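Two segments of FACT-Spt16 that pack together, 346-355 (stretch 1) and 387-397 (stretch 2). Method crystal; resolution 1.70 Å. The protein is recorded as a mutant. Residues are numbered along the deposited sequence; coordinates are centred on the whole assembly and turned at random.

Stretch 1, residues 346-355: GNKLSAAYLA
Stretch 2, residues 387-397: GLNINAKNDQI

What backbone framework brings the two stretches together? Stretch 1 is extended through Asn 347 (phi/psi -91/148) and Lys 348 (-77/143), the N-cap residue, and then becomes a helix from Leu 349 onward. Stretch 2 has no regular helix or strand; it wraps around the start of that helix so that Leu 388 and Ile 390 lie beside Leu 349, Ile 390 and Asn 391 beside Tyr 353, its turn beside Ser 350, and its last residue beside Lys 348. The CA atoms of Leu 349 and Ile 390 lie 5.2 Å apart, those of Tyr 353 and Asn 391 5.3 Å, those of Ser 350 and Ala 392 4.4 Å, and those of Lys 348 and Ile 397 4.5 Å. The contact buries 731 Å², both sides summed.

What do Leu 388 and Ile 390 offer the helix? Leu 388 (chi1 m, chi2 t) places CD2 4.1 Å from CD2 of Leu 349, whose CA-to-CB bond points toward stretch 2 with chi1 -89° and chi2 57°. Ile 390 (-80/91; m, t) fits against helix residues about one turn apart: its CG1 is 4.4 Å from Leu 349 CG on one turn, and its CG2 is 4.2 Å from Ala 352 CB and 4.0 Å from Tyr 353 CB on the next. These contacts exclude water from a buried hydrocarbon patch. Tyr 353 (chi1 t, chi2 81°) lays its ring obliquely along the backbone, with CD1 3.6 Å from Ile 390 O.

How does the turn from Asn 391 to Asn 394 meet the helix? It is a type I turn, closed by Asn 394 N donating to Asn 391 O at 3.2 Å; Lys 393 N (-101/-4) donates to Asn 391 OD1 at 2.9 Å. Asn 391 (-143/172) points its CA-to-CB bond away from the helix, but its O receives a CA-H...O contact from Ser 350 CA at 3.3 Å. Ala 392, at -64/-18, sets CB 3.9 Å from Tyr 353 CD2. The Asn 394 side chain (chi1 t) braces the loop from within: ND2 donates to Asn 389 O at 2.9 Å and to Gly 387 O at 3.3 Å, and OD1 accepts from Gln 396 N at 3.1 Å.

Which polar bonds lock the helix start to the end of stretch 2? The first NH groups of a helix lack partners within the helix itself, and here stretch 2 supplies acceptors. Ser 350 N donates a weak hydrogen bond to Asn 394 O at 2.8 Å, and Ser 350 OG (chi1 p) donates to Asp 395 OD1 at 2.8 Å. Leu 349 N makes a straighter bond to Gln 396 O, 2.9 Å long. Here the chains run in broadly opposite senses, and a single beta bridge pairs Lys 348 with Ile 397. Ile 397 (-95/132; m, m) brings CD1 to 3.6 Å from Lys 348 CG and CG2 to 3.6 Å from Gly 346 CA.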

# COMPACT_ATOMS: atom_id res chain seq x y z
N GLY A 346 6.70 -13.40 -15.60
CA GLY A 346 6.08 -14.40 -16.45
C GLY A 346 5.21 -15.37 -15.68
O GLY A 346 4.44 -16.12 -16.28
N ASN A 347 5.34 -15.38 -14.36
CA ASN A 347 4.52 -16.26 -13.52
C ASN A 347 3.24 -15.58 -13.06
O ASN A 347 3.22 -14.38 -12.85
CB ASN A 347 5.32 -16.72 -12.30
CG ASN A 347 6.45 -17.67 -12.65
OD1 ASN A 347 6.57 -18.12 -13.79
ND2 ASN A 347 7.28 -18.00 -11.65
N LYS A 348 2.17 -16.35 -12.89
CA LYS A 348 0.90 -15.79 -12.39
C LYS A 348 0.96 -15.56 -10.88
O LYS A 348 1.55 -16.36 -10.16
CB LYS A 348 -0.25 -16.76 -12.70
CG LYS A 348 -0.57 -16.90 -14.17
CD LYS A 348 -1.64 -17.95 -14.42
CE LYS A 348 -2.37 -17.69 -15.73
NZ LYS A 348 -1.43 -17.43 -16.86
N LEU A 349 0.34 -14.49 -10.40
CA LEU A 349 0.27 -14.25 -8.96
C LEU A 349 -0.40 -15.44 -8.27
O LEU A 349 -0.02 -15.82 -7.17
CB LEU A 349 -0.46 -12.95 -8.63
CG LEU A 349 0.33 -11.64 -8.56
CD1 LEU A 349 1.07 -11.35 -9.84
CD2 LEU A 349 -0.60 -10.48 -8.22
N SER A 350 -1.38 -16.03 -8.94
CA SER A 350 -2.09 -17.19 -8.39
C SER A 350 -1.17 -18.39 -8.20
O SER A 350 -1.32 -19.16 -7.25
CB SER A 350 -3.28 -17.57 -9.26
OG SER A 350 -2.89 -17.78 -10.61
N ALA A 351 -0.21 -18.56 -9.10
CA ALA A 351 0.72 -19.67 -8.96
C ALA A 351 1.59 -19.45 -7.72
O ALA A 351 1.96 -20.41 -7.02
CB ALA A 351 1.58 -19.81 -10.20
N ALA A 352 1.93 -18.19 -7.46
CA ALA A 352 2.73 -17.83 -6.30
C ALA A 352 1.97 -18.10 -5.01
O ALA A 352 2.54 -18.63 -4.05
CB ALA A 352 3.16 -16.36 -6.38
N TYR A 353 0.69 -17.74 -4.98
CA TYR A 353 -0.13 -18.06 -3.81
C TYR A 353 -0.25 -19.58 -3.63
O TYR A 353 -0.06 -20.09 -2.52
CB TYR A 353 -1.52 -17.40 -3.90
CG TYR A 353 -2.37 -17.78 -2.70
CD1 TYR A 353 -2.21 -17.12 -1.48
CD2 TYR A 353 -3.27 -18.82 -2.77
CE1 TYR A 353 -2.97 -17.48 -0.36
CE2 TYR A 353 -4.03 -19.19 -1.67
CZ TYR A 353 -3.87 -18.52 -0.47
OH TYR A 353 -4.63 -18.91 0.62
N LEU A 354 -0.54 -20.30 -4.71
CA LEU A 354 -0.72 -21.74 -4.61
C LEU A 354 0.58 -22.46 -4.24
O LEU A 354 0.54 -23.58 -3.75
CB LEU A 354 -1.32 -22.30 -5.89
CG LEU A 354 -2.78 -21.89 -6.08
CD1 LEU A 354 -3.28 -22.23 -7.47
CD2 LEU A 354 -3.66 -22.55 -5.02
N ALA A 355 1.72 -21.81 -4.46
CA ALA A 355 3.00 -22.35 -4.00
C ALA A 355 3.03 -22.46 -2.47
O ALA A 355 3.59 -23.42 -1.92
CB ALA A 355 4.16 -21.51 -4.51
N GLY A 387 -5.27 -4.44 -7.16
CA GLY A 387 -5.22 -5.18 -8.41
C GLY A 387 -4.10 -6.20 -8.48
O GLY A 387 -4.06 -7.05 -9.38
N LEU A 388 -3.18 -6.14 -7.53
CA LEU A 388 -2.07 -7.09 -7.48
C LEU A 388 -2.11 -7.92 -6.20
O LEU A 388 -1.08 -8.16 -5.59
CB LEU A 388 -0.73 -6.36 -7.57
CG LEU A 388 -0.35 -5.74 -8.91
CD1 LEU A 388 1.03 -5.10 -8.81
CD2 LEU A 388 -0.36 -6.80 -10.00
N ASN A 389 -3.31 -8.33 -5.80
CA ASN A 389 -3.44 -9.20 -4.64
C ASN A 389 -2.93 -10.61 -4.96
O ASN A 389 -3.38 -11.24 -5.92
CB ASN A 389 -4.90 -9.22 -4.17
CG ASN A 389 -5.07 -9.84 -2.80
OD1 ASN A 389 -4.67 -10.98 -2.56
ND2 ASN A 389 -5.70 -9.09 -1.88
N ILE A 390 -1.97 -11.09 -4.17
CA ILE A 390 -1.44 -12.42 -4.38
C ILE A 390 -2.41 -13.42 -3.78
O ILE A 390 -2.33 -13.74 -2.59
CB ILE A 390 -0.04 -12.59 -3.74
CG1 ILE A 390 0.89 -11.47 -4.21
CG2 ILE A 390 0.57 -13.96 -4.10
CD1 ILE A 390 2.13 -11.32 -3.34
N ASN A 391 -3.35 -13.89 -4.59
CA ASN A 391 -4.32 -14.89 -4.14
C ASN A 391 -4.63 -15.88 -5.26
O ASN A 391 -4.21 -15.69 -6.39
CB ASN A 391 -5.58 -14.21 -3.58
CG ASN A 391 -6.38 -13.45 -4.63
OD1 ASN A 391 -6.81 -14.01 -5.64
ND2 ASN A 391 -6.62 -12.17 -4.38
N ALA A 392 -5.38 -16.93 -4.93
CA ALA A 392 -5.66 -18.01 -5.88
C ALA A 392 -6.48 -17.61 -7.11
O ALA A 392 -6.49 -18.34 -8.10
CB ALA A 392 -6.34 -19.17 -5.15
N LYS A 393 -7.14 -16.47 -7.05
CA LYS A 393 -8.01 -16.05 -8.15
C LYS A 393 -7.36 -15.00 -9.06
O LYS A 393 -7.94 -14.61 -10.07
CB LYS A 393 -9.34 -15.53 -7.62
N ASN A 394 -6.16 -14.55 -8.70
CA ASN A 394 -5.48 -13.52 -9.48
C ASN A 394 -4.49 -14.10 -10.49
O ASN A 394 -3.40 -14.53 -10.13
CB ASN A 394 -4.76 -12.53 -8.58
CG ASN A 394 -4.47 -11.22 -9.28
OD1 ASN A 394 -4.52 -11.13 -10.50
ND2 ASN A 394 -4.15 -10.19 -8.50
N ASP A 395 -4.87 -14.08 -11.76
CA ASP A 395 -4.03 -14.66 -12.80
C ASP A 395 -3.18 -13.60 -13.50
O ASP A 395 -2.65 -13.83 -14.59
CB ASP A 395 -4.88 -15.44 -13.80
CG ASP A 395 -5.63 -16.59 -13.15
OD1 ASP A 395 -5.01 -17.34 -12.37
OD2 ASP A 395 -6.85 -16.73 -13.41
N GLN A 396 -3.05 -12.44 -12.86
CA GLN A 396 -2.19 -11.38 -13.37
C GLN A 396 -0.76 -11.90 -13.45
O GLN A 396 -0.34 -12.69 -12.59
CB GLN A 396 -2.24 -10.17 -12.44
CG GLN A 396 -1.50 -8.94 -12.94
CD GLN A 396 -2.23 -8.24 -14.07
OE1 GLN A 396 -2.86 -7.21 -13.87
NE2 GLN A 396 -2.16 -8.82 -15.27
N ILE A 397 -0.02 -11.47 -14.46
CA ILE A 397 1.34 -11.95 -14.68
C ILE A 397 2.38 -11.02 -14.05
O ILE A 397 2.32 -9.81 -14.23
CB ILE A 397 1.63 -12.09 -16.18
CG1 ILE A 397 0.70 -13.13 -16.80
CG2 ILE A 397 3.08 -12.48 -16.42
CD1 ILE A 397 1.00 -14.54 -16.36